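Local coordinates for putative uncharacterized protein TTHA0988 (Thermus thermophilus, PDB 3OEP) that is of unknown function, a fusion of KipI-like and KipA-like parts with cyclophilin-like folds that was wrongly taken for an allophanate hydrolase, at residues Val40-Gly44 / Val114-Gly118; Val178-His182 / Pro208-Glu212. All blocks are in the same frame, centred on the assembly; numbering follows the deposited sequence.

Contact 1: Val40-Gly44 / Val114-Gly118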
loop_
_atom_site.group_PDB
_atom_site.type_symbol
_atom_site.label_atom_id
_atom_site.label_comp_id
_atom_site.label_asym_id
_atom_site.label_seq_id
_atom_site.Cartn_x
_atom_site.Cartn_y
_atom_site.Cartn_z
ATOM N N VAL A 40 2.617 -12.066 -6.575
ATOM C CA VAL A 40 1.966 -12.212 -5.279
ATOM C C VAL A 40 1.102 -13.470 -5.233
ATOM O O VAL A 40 0.082 -13.554 -5.921
ATOM C CB VAL A 40 1.087 -10.993 -4.946
ATOM C CG1 VAL A 40 0.593 -11.087 -3.496
ATOM C CG2 VAL A 40 1.854 -9.675 -5.165
ATOM N N PRO A 41 1.503 -14.453 -4.416
ATOM C CA PRO A 41 0.678 -15.636 -4.253
ATOM C C PRO A 41 -0.239 -15.525 -3.034
ATOM O O PRO A 41 0.144 -14.959 -2.011
ATOM C CB PRO A 41 1.713 -16.733 -4.058
ATOM C CG PRO A 41 2.797 -16.048 -3.258
ATOM C CD PRO A 41 2.796 -14.597 -3.709
ATOM N N ALA A 42 -1.452 -16.044 -3.153
ATOM C CA ALA A 42 -2.386 -16.107 -2.030
ATOM C C ALA A 42 -3.331 -17.261 -2.294
ATOM O O ALA A 42 -4.038 -17.262 -3.302
ATOM C CB ALA A 42 -3.168 -14.814 -1.905
ATOM N N TYR A 43 -3.313 -18.262 -1.417
ATOM C CA TYR A 43 -4.086 -19.482 -1.625
ATOM C C TYR A 43 -3.730 -20.050 -3.007
ATOM O O TYR A 43 -2.547 -20.169 -3.320
ATOM C CB TYR A 43 -5.581 -19.212 -1.448
ATOM C CG TYR A 43 -5.878 -18.463 -0.180
ATOM C CD1 TYR A 43 -5.952 -19.126 1.036
ATOM C CD2 TYR A 43 -6.064 -17.082 -0.192
ATOM C CE1 TYR A 43 -6.208 -18.432 2.210
ATOM C CE2 TYR A 43 -6.323 -16.387 0.969
ATOM C CZ TYR A 43 -6.394 -17.069 2.165
ATOM O OH TYR A 43 -6.662 -16.362 3.307
ATOM N N GLY A 44 -4.718 -20.371 -3.841
ATOM C CA GLY A 44 -4.432 -20.942 -5.158
ATOM C C GLY A 44 -4.226 -19.931 -6.272
ATOM O O GLY A 44 -4.233 -20.299 -7.437
ATOM N N VAL A 114 1.090 -21.237 6.139
ATOM C CA VAL A 114 0.869 -19.859 5.718
ATOM C C VAL A 114 0.424 -19.857 4.255
ATOM O O VAL A 114 1.239 -20.069 3.357
ATOM C CB VAL A 114 2.142 -18.990 5.857
ATOM C CG1 VAL A 114 1.867 -17.564 5.381
ATOM C CG2 VAL A 114 2.640 -18.997 7.307
ATOM N N TYR A 115 -0.867 -19.630 4.026
ATOM C CA TYR A 115 -1.432 -19.602 2.674
ATOM C C TYR A 115 -1.325 -18.233 1.998
ATOM O O TYR A 115 -1.365 -18.138 0.774
ATOM C CB TYR A 115 -2.897 -20.031 2.704
ATOM C CG TYR A 115 -3.065 -21.526 2.736
ATOM C CD1 TYR A 115 -3.027 -22.221 3.935
ATOM C CD2 TYR A 115 -3.231 -22.244 1.560
ATOM C CE1 TYR A 115 -3.174 -23.598 3.964
ATOM C CE2 TYR A 115 -3.383 -23.630 1.581
ATOM C CZ TYR A 115 -3.350 -24.294 2.790
ATOM O OH TYR A 115 -3.492 -25.665 2.826
ATOM N N ALA A 116 -1.227 -17.180 2.801
ATOM C CA ALA A 116 -1.097 -15.824 2.295
ATOM C C ALA A 116 -0.432 -14.996 3.375
ATOM O O ALA A 116 -0.486 -15.339 4.550
ATOM C CB ALA A 116 -2.453 -15.241 1.944
ATOM N N LEU A 117 0.204 -13.912 2.957
ATOM C CA LEU A 117 0.943 -13.070 3.864
ATOM C C LEU A 117 0.760 -11.660 3.387
ATOM O O LEU A 117 0.940 -11.377 2.207
ATOM C CB LEU A 117 2.426 -13.434 3.842
ATOM C CG LEU A 117 3.331 -12.836 4.918
ATOM C CD1 LEU A 117 3.056 -13.478 6.262
ATOM C CD2 LEU A 117 4.788 -13.044 4.533
ATOM N N GLY A 118 0.358 -10.784 4.289
ATOM C CA GLY A 118 0.463 -9.360 4.022
ATOM C C GLY A 118 -0.811 -8.552 3.949
ATOM O O GLY A 118 -0.814 -7.485 3.337
HETATM O O HOH W 1 -0.138 -13.348 -0.043
#

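Contact 2: Val178-His182 / Pro208-Glu212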
loop_
_atom_site.group_PDB
_atom_site.type_symbol
_atom_site.label_atom_id
_atom_site.label_comp_id
_atom_site.label_asym_id
_atom_site.label_seq_id
_atom_site.Cartn_x
_atom_site.Cartn_y
_atom_site.Cartn_z
ATOM N N VAL A 178 5.814 -10.960 14.854
ATOM C CA VAL A 178 5.943 -11.554 13.520
ATOM C C VAL A 178 6.555 -10.560 12.515
ATOM O O VAL A 178 7.110 -10.966 11.493
ATOM C CB VAL A 178 4.601 -12.142 13.015
ATOM C CG1 VAL A 178 4.110 -13.233 13.978
ATOM C CG2 VAL A 178 3.541 -11.057 12.842
ATOM N N TYR A 179 6.499 -9.268 12.840
ATOM C CA TYR A 179 7.018 -8.217 11.968
ATOM C C TYR A 179 7.778 -7.167 12.771
ATOM O O TYR A 179 7.246 -6.607 13.724
ATOM C CB TYR A 179 5.863 -7.564 11.211
ATOM C CG TYR A 179 6.258 -6.331 10.429
ATOM C CD1 TYR A 179 7.168 -6.412 9.383
ATOM C CD2 TYR A 179 5.719 -5.088 10.735
ATOM C CE1 TYR A 179 7.546 -5.279 8.667
ATOM C CE2 TYR A 179 6.078 -3.954 10.021
ATOM C CZ TYR A 179 6.992 -4.056 8.988
ATOM O OH TYR A 179 7.351 -2.935 8.272
ATOM N N ASP A 180 9.024 -6.908 12.388
ATOM C CA ASP A 180 9.834 -5.871 13.040
ATOM C C ASP A 180 10.829 -5.316 12.032
ATOM O O ASP A 180 11.826 -5.964 11.734
ATOM C CB ASP A 180 10.586 -6.439 14.248
ATOM C CG ASP A 180 11.435 -5.386 14.974
ATOM O OD1 ASP A 180 11.556 -4.242 14.489
ATOM O OD2 ASP A 180 11.984 -5.714 16.046
ATOM N N PRO A 181 10.568 -4.106 11.512
ATOM C CA PRO A 181 11.436 -3.580 10.456
ATOM C C PRO A 181 12.852 -3.210 10.910
ATOM O O PRO A 181 13.684 -2.880 10.067
ATOM C CB PRO A 181 10.680 -2.338 9.962
ATOM C CG PRO A 181 9.819 -1.928 11.083
ATOM C CD PRO A 181 9.479 -3.171 11.855
ATOM N N HIS A 182 13.125 -3.277 12.212
ATOM C CA HIS A 182 14.445 -2.952 12.749
ATOM C C HIS A 182 15.400 -4.132 12.866
ATOM O O HIS A 182 16.605 -3.926 12.983
ATOM C CB HIS A 182 14.314 -2.277 14.113
ATOM C CG HIS A 182 13.686 -0.924 14.044
ATOM N ND1 HIS A 182 14.415 0.221 13.807
ATOM C CD2 HIS A 182 12.396 -0.535 14.153
ATOM C CE1 HIS A 182 13.598 1.258 13.786
ATOM N NE2 HIS A 182 12.368 0.827 13.991
ATOM N N PRO A 208 5.833 -2.747 16.848
ATOM C CA PRO A 208 6.899 -2.347 15.935
ATOM C C PRO A 208 7.125 -0.840 15.968
ATOM O O PRO A 208 6.167 -0.068 15.940
ATOM C CB PRO A 208 6.370 -2.774 14.565
ATOM C CG PRO A 208 5.426 -3.881 14.843
ATOM C CD PRO A 208 4.850 -3.635 16.203
ATOM N N ARG A 209 8.386 -0.439 16.047
ATOM C CA ARG A 209 8.744 0.967 16.058
ATOM C C ARG A 209 8.988 1.438 14.620
ATOM O O ARG A 209 9.575 0.700 13.839
ATOM C CB ARG A 209 9.998 1.150 16.904
ATOM C CG ARG A 209 10.408 2.582 17.103
ATOM C CD ARG A 209 11.398 2.701 18.247
ATOM N NE ARG A 209 12.554 1.818 18.081
ATOM C CZ ARG A 209 13.627 2.089 17.336
ATOM N NH1 ARG A 209 13.720 3.229 16.658
ATOM N NH2 ARG A 209 14.617 1.207 17.265
ATOM N N PRO A 210 8.533 2.655 14.262
ATOM C CA PRO A 210 8.754 3.123 12.889
ATOM C C PRO A 210 10.228 3.108 12.482
ATOM O O PRO A 210 11.098 3.417 13.302
ATOM C CB PRO A 210 8.203 4.556 12.908
ATOM C CG PRO A 210 7.222 4.564 14.025
ATOM C CD PRO A 210 7.768 3.637 15.055
ATOM N N LEU A 211 10.493 2.709 11.241
ATOM C CA LEU A 211 11.852 2.674 10.704
ATOM C C LEU A 211 12.141 4.005 10.029
ATOM O O LEU A 211 11.439 4.386 9.106
ATOM C CB LEU A 211 12.011 1.541 9.689
ATOM C CG LEU A 211 13.387 1.395 9.022
ATOM C CD1 LEU A 211 14.462 1.041 10.044
ATOM C CD2 LEU A 211 13.348 0.358 7.907
ATOM N N GLU A 212 13.171 4.704 10.498
ATOM C CA GLU A 212 13.588 5.968 9.889
ATOM C C GLU A 212 14.338 5.717 8.588
ATOM O O GLU A 212 15.293 4.937 8.555
ATOM C CB GLU A 212 14.492 6.755 10.848
ATOM C CG GLU A 212 13.752 7.425 11.996
ATOM C CD GLU A 212 13.073 8.736 11.604
ATOM O OE1 GLU A 212 13.378 9.290 10.525
ATOM O OE2 GLU A 212 12.231 9.219 12.392
HETATM O O HOH W 2 10.563 -2.404 16.237
#

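Contact 1: Val40-Gly44 / Val114-Gly118
Tyr43 and Tyr115 meet where strand 36-42 of a small antiparallel sheet runs out against the classic beta bulge of strand 112-117, in what is probably the cyclophilin-like, KipI-related part. Tyr43 N donates to Tyr115 O over 2.9 Å, and the bond is nearly straight at the hydrogen (168°), although the donor stands above the carbonyl plane. The two side chains cross at about a right angle: the CD1 side of the Tyr43 ring rests on the beta carbon of Tyr115, with Tyr43 CD1 to Tyr115 CB at 3.6 Å. Tyr43 CG lies anti to its own carbonyl carbon (chi1 -49°), which carries the ring across the bulge until CE2 also nears Ala116 CB. A leucine in place of Tyr43 would probably lose the ring's contact with Tyr115 CB and leave a gap beside Ala116 CB. The bulge turns Tyr115 and Ala116 to the same side, both facing Phe125 of strand 124-127, which also touches the Tyr43 side chain. Beyond the direct bond a water continues the junction, donating to Pro41 O at 2.6 Å and accepting from Leu117 N. Between these two links, Ala42 CB meets Ala116 CB at 3.9 Å.

Contact 2: Val178-His182 / Pro208-Glu212
An Asx turn at Asp180 sits beside His182, whose imidazole meets Arg209 and Pro210 of the facing loop. In the turn, Asp180 OD1 accepts from His182 N at 2.9 Å, met from above the carboxylate plane. Across the contact, His182 NE2 is shared between two carbonyls, Arg209 O at 2.8 Å and Pro210 O at 3.0 Å; both bonds are weak and bent, and Pro210 O sits at the ring edge. Arg209 covers one face of the same imidazole. Its chain, bent at chi3 (54°), folds the guanidinium back flat on the ring, centres 3.9 Å apart and planes inclined by 28°. Leu211 CD1 approaches CE1 of His182 at 3.8 Å, the two side chains sliding past each other in opposite directions. Deeper in, the junction turns apolar: the side chains of Pro181 and Pro208 cross at about a right angle, with Pro181 CD 4.1 Å from Pro208 CB, and Pro181 CB packs on Leu211 CB. A water donates to Asp180 OD1 and accepts from Arg209 N, tying the turn to the facing backbone. Outside the pair, Tyr179 OH bonds Gly355 O and Pro208 O takes Arg356 NH1. The Asx turn and the guanidinium-imidazole stack thus join the loop before strand 194-199 to the loop after it.

Contact 1 and contact 2 illustrate how a sheet strand and the loops flanking a neighbouring strand make separate contacts. They follow one another along the chain, their centres 22 Å apart and their nearest atoms about 7 Å apart, without touching. Strand 112-117, which supplies one side of contact 1, pairs antiparallel with strand 194-199, and the loops of contact 2 lead into and out of that same strand. Contact 1 is wholly buried and joins the sheet to the small three-stranded one, whereas contact 2 is partly buried and is bonded to Gly355, Arg356 and Arg359. Each centre lies about 16 Å from that of the chain.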